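Local coordinates for DUF2235 domain-containing protein (Pseudomonas aeruginosa, PDB 4O5P), which acts as a type VI secretion phospholipase effector, Tle1, and probably hydrolyses phospholipids in the membranes of target cells, at residues L469-R474 against Y684-F689; W460-A464 against R475-L479; S185-G189 against P793-V797; T702-V707 against I786-P792. All coordinates share one frame; numbering follows the deposited sequence.

Interaction 1 of 4, residues L469-R474 against Y684-F689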
loop_
_atom_site.group_PDB
_atom_site.type_symbol
_atom_site.label_atom_id
_atom_site.label_comp_id
_atom_site.label_asym_id
_atom_site.label_seq_id
_atom_site.Cartn_x
_atom_site.Cartn_y
_atom_site.Cartn_z
ATOM N N LEU A 469 -12.304 -13.831 -6.709
ATOM C CA LEU A 469 -12.280 -12.430 -6.313
ATOM C C LEU A 469 -13.095 -11.509 -7.224
ATOM O O LEU A 469 -13.765 -10.588 -6.737
ATOM C CB LEU A 469 -10.844 -11.941 -6.189
ATOM C CG LEU A 469 -10.617 -10.516 -5.702
ATOM C CD1 LEU A 469 -11.427 -10.248 -4.432
ATOM C CD2 LEU A 469 -9.125 -10.348 -5.421
ATOM N N GLU A 470 -13.062 -11.762 -8.531
ATOM C CA GLU A 470 -13.821 -10.934 -9.469
ATOM C C GLU A 470 -15.323 -10.899 -9.152
ATOM O O GLU A 470 -15.943 -9.834 -9.129
ATOM C CB GLU A 470 -13.597 -11.414 -10.908
ATOM C CG GLU A 470 -12.179 -11.218 -11.431
ATOM C CD GLU A 470 -11.277 -12.429 -11.246
ATOM O OE1 GLU A 470 -11.458 -13.190 -10.267
ATOM O OE2 GLU A 470 -10.363 -12.611 -12.092
ATOM N N GLU A 471 -15.906 -12.062 -8.903
ATOM C CA GLU A 471 -17.332 -12.131 -8.634
ATOM C C GLU A 471 -17.689 -11.533 -7.289
ATOM O O GLU A 471 -18.774 -10.945 -7.135
ATOM C CB GLU A 471 -17.812 -13.580 -8.689
ATOM C CG GLU A 471 -17.762 -14.165 -10.086
ATOM C CD GLU A 471 -18.715 -13.481 -11.054
ATOM O OE1 GLU A 471 -19.711 -12.848 -10.622
ATOM O OE2 GLU A 471 -18.464 -13.559 -12.274
ATOM N N VAL A 472 -16.791 -11.695 -6.315
ATOM C CA VAL A 472 -17.018 -11.135 -4.996
ATOM C C VAL A 472 -17.002 -9.612 -5.111
ATOM O O VAL A 472 -17.804 -8.927 -4.484
ATOM C CB VAL A 472 -15.986 -11.654 -3.939
ATOM C CG1 VAL A 472 -16.007 -10.799 -2.694
ATOM C CG2 VAL A 472 -16.289 -13.104 -3.558
ATOM N N ILE A 473 -16.100 -9.090 -5.932
ATOM C CA ILE A 473 -16.039 -7.648 -6.146
ATOM C C ILE A 473 -17.285 -7.133 -6.873
ATOM O O ILE A 473 -17.828 -6.082 -6.505
ATOM C CB ILE A 473 -14.739 -7.236 -6.878
ATOM C CG1 ILE A 473 -13.551 -7.434 -5.949
ATOM C CG2 ILE A 473 -14.794 -5.768 -7.362
ATOM C CD1 ILE A 473 -12.250 -6.999 -6.551
ATOM N N ARG A 474 -17.733 -7.853 -7.898
ATOM C CA ARG A 474 -18.950 -7.464 -8.610
ATOM C C ARG A 474 -20.113 -7.349 -7.620
ATOM O O ARG A 474 -20.803 -6.312 -7.551
ATOM C CB ARG A 474 -19.299 -8.491 -9.711
ATOM C CG ARG A 474 -20.686 -8.272 -10.324
ATOM C CD ARG A 474 -21.129 -9.316 -11.358
ATOM N NE ARG A 474 -22.420 -8.902 -11.932
ATOM C CZ ARG A 474 -23.176 -9.637 -12.748
ATOM N NH1 ARG A 474 -22.808 -10.864 -13.116
ATOM N NH2 ARG A 474 -24.321 -9.144 -13.194
ATOM N N TYR A 684 -15.590 -0.686 -11.485
ATOM C CA TYR A 684 -15.032 -1.693 -10.594
ATOM C C TYR A 684 -13.591 -1.332 -10.291
ATOM O O TYR A 684 -12.915 -0.675 -11.102
ATOM C CB TYR A 684 -15.134 -3.097 -11.191
ATOM C CG TYR A 684 -16.562 -3.559 -11.341
ATOM C CD1 TYR A 684 -17.402 -3.669 -10.245
ATOM C CD2 TYR A 684 -17.064 -3.888 -12.587
ATOM C CE1 TYR A 684 -18.713 -4.090 -10.401
ATOM C CE2 TYR A 684 -18.345 -4.292 -12.744
ATOM C CZ TYR A 684 -19.164 -4.397 -11.661
ATOM O OH TYR A 684 -20.448 -4.821 -11.880
ATOM N N ARG A 685 -13.135 -1.720 -9.108
ATOM C CA ARG A 685 -11.766 -1.449 -8.696
ATOM C C ARG A 685 -10.823 -2.233 -9.603
ATOM O O ARG A 685 -11.132 -3.364 -9.997
ATOM C CB ARG A 685 -11.581 -1.885 -7.244
ATOM C CG ARG A 685 -10.174 -1.717 -6.695
ATOM C CD ARG A 685 -10.069 -2.298 -5.288
ATOM N NE ARG A 685 -8.857 -1.820 -4.633
ATOM C CZ ARG A 685 -8.392 -2.277 -3.476
ATOM N NH1 ARG A 685 -9.038 -3.243 -2.820
ATOM N NH2 ARG A 685 -7.271 -1.769 -2.991
ATOM N N LEU A 686 -9.688 -1.646 -9.960
ATOM C CA LEU A 686 -8.725 -2.396 -10.770
ATOM C C LEU A 686 -7.984 -3.374 -9.872
ATOM O O LEU A 686 -7.572 -3.012 -8.759
ATOM C CB LEU A 686 -7.737 -1.460 -11.475
ATOM C CG LEU A 686 -6.495 -2.098 -12.116
ATOM C CD1 LEU A 686 -6.885 -3.083 -13.239
ATOM C CD2 LEU A 686 -5.612 -0.998 -12.662
ATOM N N VAL A 687 -7.831 -4.614 -10.354
ATOM C CA VAL A 687 -7.144 -5.663 -9.612
ATOM C C VAL A 687 -6.118 -6.337 -10.513
ATOM O O VAL A 687 -6.437 -6.734 -11.640
ATOM C CB VAL A 687 -8.121 -6.752 -9.095
ATOM C CG1 VAL A 687 -7.361 -7.789 -8.245
ATOM C CG2 VAL A 687 -9.227 -6.143 -8.281
ATOM N N HIS A 688 -4.888 -6.435 -10.029
ATOM C CA HIS A 688 -3.848 -7.187 -10.722
ATOM C C HIS A 688 -3.696 -8.570 -10.113
ATOM O O HIS A 688 -3.730 -8.717 -8.892
ATOM C CB HIS A 688 -2.499 -6.464 -10.626
ATOM C CG HIS A 688 -2.474 -5.144 -11.331
ATOM N ND1 HIS A 688 -2.946 -3.984 -10.757
ATOM C CD2 HIS A 688 -2.047 -4.804 -12.569
ATOM C CE1 HIS A 688 -2.808 -2.985 -11.610
ATOM N NE2 HIS A 688 -2.268 -3.456 -12.719
ATOM N N PHE A 689 -3.522 -9.579 -10.959
ATOM C CA PHE A 689 -3.159 -10.903 -10.466
ATOM C C PHE A 689 -1.849 -11.226 -11.170
ATOM O O PHE A 689 -1.845 -11.825 -12.257
ATOM C CB PHE A 689 -4.214 -11.965 -10.800
ATOM C CG PHE A 689 -5.633 -11.549 -10.524
ATOM C CD1 PHE A 689 -6.374 -10.861 -11.485
ATOM C CD2 PHE A 689 -6.253 -11.896 -9.331
ATOM C CE1 PHE A 689 -7.694 -10.498 -11.231
ATOM C CE2 PHE A 689 -7.568 -11.532 -9.077
ATOM C CZ PHE A 689 -8.281 -10.831 -10.022
HETATM O O HOH W 1 -21.898 -5.003 -9.702
#
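Ile-473 and Val-687 form the middle of a helix-on-sheet packing, in which the start of helix 469-487 runs nearly antiparallel (170°) to strand 687-689, the central strand of a small three-stranded sheet, with the two axes 11.3 Å apart at their closest. With CG1 set opposite the carbonyl carbon (chi1 -69°) and the chain then extended, Ile-473 sends CD1 across to CG2 of Val-687 at 3.6 Å, the two side chains meeting at a slant. One turn back, Leu-469 brings a single methyl, CD2, to two partners: Val-687 CG1 at 4.2 Å and Phe-689 CE2 at 4.1 Å. The Phe-689 ring is backed from its own strand, since Val-687 CG1 sits over one of its faces, toward the rim.

Glu-470 and Phe-689 approach each other from opposite directions. Bent at chi2, Glu-470 lays its carboxylate 27° from the ring plane, with OE2 3.4 Å from Phe-689 CZ. OE2 merely touches the ring; its polar partner is Arg-350, in a salt bridge, and Arg-350 also makes a cation-pi contact with Phe-689. Nearby, Arg-685 reaches Asp-281, probably the acid of a Ser-His-Asp triad, so the strand segment borders the likely catalytic region.

At the far end Arg-474 and Tyr-684 lie side by side, Arg-474 CG 3.8 Å from Tyr-684 OH and the guanidinium steeply inclined to the ring. Arg-474 NE continues into a salt bridge with Asp-629, while the phenol, hydrogen-bonded to Gln-625 too, donates to a water 2.6 Å from Tyr-684 OH, and that water in turn donates to Arg-474 O.

Interaction 2 of 4, residues W460-A464 against R475-L479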
loop_
_atom_site.group_PDB
_atom_site.type_symbol
_atom_site.label_atom_id
_atom_site.label_comp_id
_atom_site.label_asym_id
_atom_site.label_seq_id
_atom_site.Cartn_x
_atom_site.Cartn_y
_atom_site.Cartn_z
ATOM N N TRP A 460 -22.599 -9.135 7.628
ATOM C CA TRP A 460 -21.927 -9.064 6.341
ATOM C C TRP A 460 -21.345 -10.422 5.930
ATOM O O TRP A 460 -21.560 -10.898 4.817
ATOM C CB TRP A 460 -20.827 -8.004 6.347
ATOM C CG TRP A 460 -20.184 -7.908 5.011
ATOM C CD1 TRP A 460 -20.601 -7.154 3.950
ATOM C CD2 TRP A 460 -19.048 -8.641 4.559
ATOM N NE1 TRP A 460 -19.769 -7.348 2.876
ATOM C CE2 TRP A 460 -18.802 -8.261 3.224
ATOM C CE3 TRP A 460 -18.189 -9.568 5.164
ATOM C CZ2 TRP A 460 -17.743 -8.777 2.474
ATOM C CZ3 TRP A 460 -17.145 -10.101 4.417
ATOM C CH2 TRP A 460 -16.925 -9.693 3.088
ATOM N N GLN A 461 -20.614 -11.056 6.837
ATOM C CA GLN A 461 -19.916 -12.283 6.509
ATOM C C GLN A 461 -20.891 -13.347 6.039
ATOM O O GLN A 461 -20.614 -14.089 5.091
ATOM C CB GLN A 461 -19.139 -12.780 7.719
ATOM C CG GLN A 461 -18.125 -13.863 7.398
ATOM C CD GLN A 461 -18.738 -15.245 7.268
ATOM O OE1 GLN A 461 -19.774 -15.543 7.870
ATOM N NE2 GLN A 461 -18.098 -16.102 6.477
ATOM N N ALA A 462 -22.043 -13.396 6.701
ATOM C CA ALA A 462 -23.066 -14.386 6.400
ATOM C C ALA A 462 -23.802 -14.137 5.082
ATOM O O ALA A 462 -24.223 -15.103 4.439
ATOM C CB ALA A 462 -24.052 -14.512 7.570
ATOM N N GLN A 463 -23.977 -12.878 4.671
ATOM C CA GLN A 463 -24.643 -12.644 3.373
ATOM C C GLN A 463 -23.711 -12.782 2.174
ATOM O O GLN A 463 -24.158 -12.908 1.030
ATOM C CB GLN A 463 -25.301 -11.263 3.311
ATOM C CG GLN A 463 -24.318 -10.089 3.438
ATOM C CD GLN A 463 -23.672 -9.683 2.124
ATOM O OE1 GLN A 463 -24.306 -9.693 1.058
ATOM N NE2 GLN A 463 -22.391 -9.316 2.195
ATOM N N ALA A 464 -22.412 -12.714 2.436
ATOM C CA ALA A 464 -21.440 -12.720 1.363
ATOM C C ALA A 464 -21.435 -14.083 0.691
ATOM O O ALA A 464 -21.590 -15.116 1.360
ATOM C CB ALA A 464 -20.060 -12.378 1.907
ATOM N N ARG A 475 -20.305 -8.398 -6.826
ATOM C CA ARG A 475 -21.456 -8.442 -5.925
ATOM C C ARG A 475 -21.362 -7.461 -4.741
ATOM O O ARG A 475 -22.347 -6.812 -4.393
ATOM C CB ARG A 475 -21.723 -9.891 -5.460
ATOM C CG ARG A 475 -23.048 -10.053 -4.691
ATOM C CD ARG A 475 -23.380 -11.522 -4.387
ATOM N NE ARG A 475 -24.688 -11.649 -3.745
ATOM C CZ ARG A 475 -24.886 -11.555 -2.430
ATOM N NH1 ARG A 475 -23.860 -11.332 -1.624
ATOM N NH2 ARG A 475 -26.107 -11.679 -1.911
ATOM N N GLU A 476 -20.174 -7.315 -4.153
ATOM C CA GLU A 476 -19.988 -6.378 -3.043
ATOM C C GLU A 476 -20.072 -4.925 -3.505
ATOM O O GLU A 476 -20.551 -4.047 -2.762
ATOM C CB GLU A 476 -18.661 -6.664 -2.315
ATOM C CG GLU A 476 -18.731 -7.964 -1.523
ATOM C CD GLU A 476 -19.822 -7.909 -0.466
ATOM O OE1 GLU A 476 -20.013 -6.814 0.140
ATOM O OE2 GLU A 476 -20.470 -8.961 -0.223
ATOM N N THR A 477 -19.658 -4.683 -4.748
ATOM C CA THR A 477 -19.757 -3.333 -5.315
ATOM C C THR A 477 -21.227 -3.046 -5.440
ATOM O O THR A 477 -21.671 -1.947 -5.104
ATOM C CB THR A 477 -19.101 -3.206 -6.683
ATOM O OG1 THR A 477 -17.700 -3.510 -6.566
ATOM C CG2 THR A 477 -19.229 -1.746 -7.196
ATOM N N ALA A 478 -21.974 -4.056 -5.898
ATOM C CA ALA A 478 -23.431 -3.933 -6.016
ATOM C C ALA A 478 -24.092 -3.649 -4.670
ATOM O O ALA A 478 -25.035 -2.860 -4.599
ATOM C CB ALA A 478 -24.026 -5.181 -6.653
ATOM N N LEU A 479 -23.621 -4.304 -3.613
ATOM C CA LEU A 479 -24.197 -4.101 -2.273
ATOM C C LEU A 479 -23.986 -2.679 -1.747
ATOM O O LEU A 479 -24.937 -2.009 -1.295
ATOM C CB LEU A 479 -23.649 -5.142 -1.286
ATOM C CG LEU A 479 -24.013 -5.030 0.195
ATOM C CD1 LEU A 479 -25.532 -4.964 0.388
ATOM C CD2 LEU A 479 -23.410 -6.224 0.964
HETATM O O HOH W 2 -27.378 -12.780 0.412
#
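Where helix 451-463 ends and, after a short loop, helix 469-487 follows, Trp-460 and Gln-463 of the first helix meet Arg-475, Glu-476 and Leu-479 of the second. Trp-460 directs the NE1 edge of its indole to Glu-476, donating to OE1 at 2.8 Å with an N-H...O angle of 156°. The oxygen lies close to the indole plane, yet the donor stands well above the carboxylate plane, the two flat groups being steeply inclined to each other. The same oxygen also binds His-338.

Gln-463 folds back over the indole. Its CG is wedged between backbone N and carbonyl carbon (chi1 62°) and the chain bends again at chi2, which places NE2 over a ring face toward the rim. From there NE2 gives one hydrogen to Trp-460 O and another to the syn lone pair of Glu-476 OE2, 3.1 Å away and near the amide plane, fixing the rotation of the amide. A network of side-chain hydrogen bonds thus joins two consecutive helices of a helix-loop-helix where the first one stops. Leu-479 CD2 packs against the same amide, 3.5 Å from Gln-463 NE2, and also touches Trp-460 CD1.

Arg-475, extended from CG to NE, slides past Gln-463 in the opposite sense, its guanidinium only 17° from the amide plane. NH1 donates to Gln-463 OE1 at 3.2 Å, coming from above the carbonyl plane, and weakly to Gln-463 O. Arg-633 is a further donor to OE1, so the amide oxygen is probably polarised by two guanidinium groups. A water accepting from Arg-475 NH2 donates to Gln-463 O at 3.3 Å.

Interaction 3 of 4, residues S185-G189 against P793-V797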
loop_
_atom_site.group_PDB
_atom_site.type_symbol
_atom_site.label_atom_id
_atom_site.label_comp_id
_atom_site.label_asym_id
_atom_site.label_seq_id
_atom_site.Cartn_x
_atom_site.Cartn_y
_atom_site.Cartn_z
ATOM N N SER A 185 17.134 12.869 -17.678
ATOM C CA SER A 185 17.909 14.075 -17.969
ATOM C C SER A 185 17.784 14.464 -19.444
ATOM O O SER A 185 17.737 13.599 -20.328
ATOM C CB SER A 185 19.385 13.894 -17.598
ATOM O OG SER A 185 20.111 13.278 -18.644
ATOM N N THR A 186 17.735 15.772 -19.691
ATOM C CA THR A 186 17.659 16.327 -21.042
ATOM C C THR A 186 18.798 15.811 -21.918
ATOM O O THR A 186 18.647 15.640 -23.122
ATOM C CB THR A 186 17.706 17.868 -20.988
ATOM O OG1 THR A 186 18.893 18.290 -20.300
ATOM C CG2 THR A 186 16.490 18.404 -20.236
ATOM N N LEU A 187 19.933 15.530 -21.292
ATOM C CA LEU A 187 21.120 15.100 -22.023
ATOM C C LEU A 187 21.162 13.612 -22.393
ATOM O O LEU A 187 21.579 13.254 -23.503
ATOM C CB LEU A 187 22.361 15.440 -21.205
ATOM C CG LEU A 187 23.678 15.438 -21.964
ATOM C CD1 LEU A 187 23.541 16.253 -23.242
ATOM C CD2 LEU A 187 24.789 15.996 -21.066
ATOM N N THR A 188 20.764 12.752 -21.460
ATOM C CA THR A 188 20.928 11.309 -21.637
ATOM C C THR A 188 19.629 10.497 -21.556
ATOM O O THR A 188 19.641 9.290 -21.803
ATOM C CB THR A 188 21.938 10.721 -20.609
ATOM O OG1 THR A 188 21.637 11.213 -19.297
ATOM C CG2 THR A 188 23.371 11.096 -20.974
ATOM N N GLY A 189 18.522 11.139 -21.190
ATOM C CA GLY A 189 17.248 10.440 -21.074
ATOM C C GLY A 189 17.117 9.674 -19.767
ATOM O O GLY A 189 17.416 10.210 -18.696
ATOM N N PRO A 793 14.748 9.230 -28.232
ATOM C CA PRO A 793 16.029 9.887 -27.928
ATOM C C PRO A 793 15.907 10.910 -26.800
ATOM O O PRO A 793 14.807 11.409 -26.543
ATOM C CB PRO A 793 16.369 10.619 -29.232
ATOM C CG PRO A 793 15.529 9.987 -30.290
ATOM C CD PRO A 793 14.276 9.530 -29.596
ATOM N N PRO A 794 17.022 11.218 -26.122
ATOM C CA PRO A 794 17.000 12.308 -25.140
ATOM C C PRO A 794 16.681 13.636 -25.811
ATOM O O PRO A 794 16.851 13.757 -27.028
ATOM C CB PRO A 794 18.432 12.326 -24.581
ATOM C CG PRO A 794 19.245 11.419 -25.481
ATOM C CD PRO A 794 18.288 10.462 -26.105
ATOM N N LEU A 795 16.211 14.607 -25.035
ATOM C CA LEU A 795 15.786 15.885 -25.596
ATOM C C LEU A 795 16.913 16.569 -26.380
ATOM O O LEU A 795 16.671 17.178 -27.423
ATOM C CB LEU A 795 15.258 16.801 -24.492
ATOM C CG LEU A 795 14.718 18.166 -24.903
ATOM C CD1 LEU A 795 13.659 18.021 -25.970
ATOM C CD2 LEU A 795 14.147 18.869 -23.681
ATOM N N ALA A 796 18.142 16.438 -25.890
ATOM C CA ALA A 796 19.276 17.105 -26.525
ATOM C C ALA A 796 19.616 16.515 -27.884
ATOM O O ALA A 796 20.213 17.190 -28.708
ATOM C CB ALA A 796 20.485 17.091 -25.619
ATOM N N VAL A 797 19.249 15.257 -28.113
ATOM C CA VAL A 797 19.492 14.615 -29.408
ATOM C C VAL A 797 18.371 14.950 -30.389
ATOM O O VAL A 797 18.615 15.266 -31.553
ATOM C CB VAL A 797 19.632 13.079 -29.269
ATOM C CG1 VAL A 797 19.629 12.393 -30.643
ATOM C CG2 VAL A 797 20.899 12.723 -28.474
HETATM O O HOH W 3 16.060 13.686 -22.165
#
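With OG1 of Thr-186 between the backbone N and the carbonyl carbon (chi1 56°), its CG2 is left opposite the carbonyl carbon and turned to Leu-795, whose CD2 lies 4.2 Å from Thr-186 CG2. Leu-187, with CG swung opposite its backbone N (chi1 -163°), brings CD1 to 4.0 Å from Ala-796 CB although its CB points away from the partner segment.

Between these apolar touches the backbones bond. Ala-796 N donates to Thr-186 O at 2.9 Å (152°), and a water that donates to Ser-185 O accepts from Leu-795 N at 3.0 Å. Two N-H groups of the first helical turn, which no earlier carbonyl of the helix can satisfy, thereby find partners in a distant loop. Pro-794, at the N-cap, packs its ring on that loop, CB being 3.5 Å from Leu-187 O and 3.6 Å from Gly-189 N. Leu-809 and Gln-812 of helix 803-814 touch Thr-186 and Leu-795 as well.

The loop keeps its shape through Ser-185 OG and Thr-188 OG1, hydrogen-bonded at 2.6 Å, and through Gly-189 at positive phi. With Thr-188 and Gly-189 both facing Ser-185, the receiving element is a classic beta bulge, docked on the N-terminus of a short helix.

Interaction 4 of 4, residues T702-V707 against I786-P792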
loop_
_atom_site.group_PDB
_atom_site.type_symbol
_atom_site.label_atom_id
_atom_site.label_comp_id
_atom_site.label_asym_id
_atom_site.label_seq_id
_atom_site.Cartn_x
_atom_site.Cartn_y
_atom_site.Cartn_z
ATOM N N THR A 702 5.236 4.080 -19.394
ATOM C CA THR A 702 5.949 3.084 -18.610
ATOM C C THR A 702 7.432 3.200 -18.927
ATOM O O THR A 702 7.799 3.754 -19.973
ATOM C CB THR A 702 5.467 1.657 -18.920
ATOM O OG1 THR A 702 6.017 0.745 -17.964
ATOM C CG2 THR A 702 5.887 1.233 -20.307
ATOM N N ALA A 703 8.263 2.704 -18.016
ATOM C CA ALA A 703 9.718 2.724 -18.172
ATOM C C ALA A 703 10.222 4.142 -18.459
ATOM O O ALA A 703 11.218 4.324 -19.154
ATOM C CB ALA A 703 10.140 1.774 -19.270
ATOM N N GLY A 704 9.504 5.132 -17.929
ATOM C CA GLY A 704 9.865 6.535 -18.063
ATOM C C GLY A 704 9.498 7.217 -19.368
ATOM O O GLY A 704 9.840 8.388 -19.576
ATOM N N ARG A 705 8.810 6.517 -20.263
ATOM C CA ARG A 705 8.360 7.192 -21.478
ATOM C C ARG A 705 6.852 7.184 -21.619
ATOM O O ARG A 705 6.165 6.324 -21.068
ATOM C CB ARG A 705 8.989 6.565 -22.717
ATOM C CG ARG A 705 8.646 5.101 -22.968
ATOM C CD ARG A 705 9.730 4.562 -23.887
ATOM N NE ARG A 705 9.546 3.202 -24.351
ATOM C CZ ARG A 705 10.412 2.220 -24.120
ATOM N NH1 ARG A 705 11.507 2.444 -23.402
ATOM N NH2 ARG A 705 10.180 1.007 -24.600
ATOM N N VAL A 706 6.337 8.151 -22.358
ATOM C CA VAL A 706 4.953 8.088 -22.767
ATOM C C VAL A 706 4.972 7.373 -24.101
ATOM O O VAL A 706 5.694 7.784 -25.015
ATOM C CB VAL A 706 4.336 9.474 -22.932
ATOM C CG1 VAL A 706 2.866 9.341 -23.314
ATOM C CG2 VAL A 706 4.481 10.257 -21.650
ATOM N N VAL A 707 4.198 6.296 -24.206
ATOM C CA VAL A 707 4.181 5.500 -25.420
ATOM C C VAL A 707 3.776 6.355 -26.619
ATOM O O VAL A 707 2.724 7.004 -26.607
ATOM C CB VAL A 707 3.219 4.318 -25.295
ATOM C CG1 VAL A 707 3.079 3.598 -26.626
ATOM C CG2 VAL A 707 3.695 3.366 -24.203
ATOM N N ILE A 786 7.317 -3.435 -23.594
ATOM C CA ILE A 786 7.684 -2.059 -23.888
ATOM C C ILE A 786 9.041 -1.766 -23.269
ATOM O O ILE A 786 9.898 -1.145 -23.904
ATOM C CB ILE A 786 6.627 -1.080 -23.370
ATOM C CG1 ILE A 786 5.310 -1.302 -24.107
ATOM C CG2 ILE A 786 7.088 0.356 -23.535
ATOM C CD1 ILE A 786 4.138 -0.609 -23.451
ATOM N N GLY A 787 9.246 -2.228 -22.036
ATOM C CA GLY A 787 10.501 -1.987 -21.344
ATOM C C GLY A 787 11.696 -2.576 -22.073
ATOM O O GLY A 787 12.822 -2.117 -21.896
ATOM N N GLN A 788 11.444 -3.579 -22.912
ATOM C CA GLN A 788 12.504 -4.241 -23.683
ATOM C C GLN A 788 12.868 -3.469 -24.952
ATOM O O GLN A 788 13.905 -3.726 -25.576
ATOM C CB GLN A 788 12.088 -5.669 -24.050
ATOM C CG GLN A 788 12.061 -6.635 -22.871
ATOM C CD GLN A 788 13.426 -6.796 -22.236
ATOM O OE1 GLN A 788 13.689 -6.270 -21.151
ATOM N NE2 GLN A 788 14.309 -7.519 -22.915
ATOM N N LEU A 789 12.012 -2.529 -25.332
ATOM C CA LEU A 789 12.222 -1.786 -26.559
ATOM C C LEU A 789 13.113 -0.583 -26.319
ATOM O O LEU A 789 13.201 -0.077 -25.188
ATOM C CB LEU A 789 10.885 -1.366 -27.174
ATOM C CG LEU A 789 10.157 -2.536 -27.833
ATOM C CD1 LEU A 789 8.724 -2.157 -28.203
ATOM C CD2 LEU A 789 10.934 -3.008 -29.063
ATOM N N PRO A 790 13.827 -0.152 -27.369
ATOM C CA PRO A 790 14.626 1.061 -27.177
ATOM C C PRO A 790 13.736 2.290 -27.013
ATOM O O PRO A 790 12.698 2.390 -27.668
ATOM C CB PRO A 790 15.486 1.139 -28.451
ATOM C CG PRO A 790 14.958 0.083 -29.384
ATOM C CD PRO A 790 14.258 -0.934 -28.538
ATOM N N PRO A 791 14.143 3.212 -26.128
ATOM C CA PRO A 791 13.405 4.426 -25.761
ATOM C C PRO A 791 13.498 5.480 -26.854
ATOM O O PRO A 791 14.261 5.278 -27.802
ATOM C CB PRO A 791 14.155 4.907 -24.514
ATOM C CG PRO A 791 15.565 4.462 -24.746
ATOM C CD PRO A 791 15.466 3.148 -25.476
ATOM N N PRO A 792 12.721 6.576 -26.745
ATOM C CA PRO A 792 12.901 7.697 -27.671
ATOM C C PRO A 792 14.206 8.398 -27.325
ATOM O O PRO A 792 14.724 8.156 -26.237
ATOM C CB PRO A 792 11.709 8.611 -27.341
ATOM C CG PRO A 792 11.388 8.293 -25.904
ATOM C CD PRO A 792 11.583 6.805 -25.835
#
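Arg-705 extends along the proline-rich segment 786-792 and touches it at nearly every step. Its CB lies 4.1 Å from Pro-792 CD. A chi1 of 62° leaves CG flanked by both backbone neighbours, and the chain then runs straight from CG to NE, bringing CD to 3.5 Å from the same Pro-792 CD. Next, NE passes Ile-786 CG2 at 3.8 Å. One face of the guanidinium meets the prolines, with Pro-791 CA and Pro-790 O over it, the oxygen above its centre, and NH1 is 3.6 Å from Pro-791 CA. At the tip, Arg-705 NH2 makes at most a weak hydrogen bond to Leu-789 O, 3.3 Å from it; the modelled position of NH2 is doubtful because it crowds Ile-786 O.

Apolar packing continues alongside the arginine. Ile-786, on helix 779-787, sets CG2 against Thr-702 CG2 at 3.6 Å and, with its other branch, CD1 against Val-707 CG2 at 4.1 Å, the latter two side chains crossing at about a right angle. Thr-702 OG1 looks elsewhere, to Thr-610 on the neighbouring strand. Val-699 and Leu-772 also touch Ile-786.

Thr-702 and Arg-705 also pair through their backbones in both directions around Ala-703 and Gly-704, whose phi angles are positive. This is the geometry of a tight beta hairpin with a type I' turn, at the edge of a four-stranded antiparallel sheet, against which the extended proline run packs through Arg-705.

In the fold
From the N terminus, the chain first opens interaction 3 at 185-189, which closes only at 793-797, so the other three contacts are nested within its loop. Interaction 2 opens at 460-464; interaction 1 opens at 469-474, before interaction 2 closes at 475-479, and itself closes at 684-689. These two therefore cross, share helix 469-487 and touch, tying consecutive helices to a small sheet beside the probable catalytic region. Interaction 4 follows in series, joining a hairpin at 702-707 to 786-792, whose segment runs directly into that of interaction 3. Interactions 2 and 3 lie on opposite sides of the chain's centre, their centres about 52 Å apart.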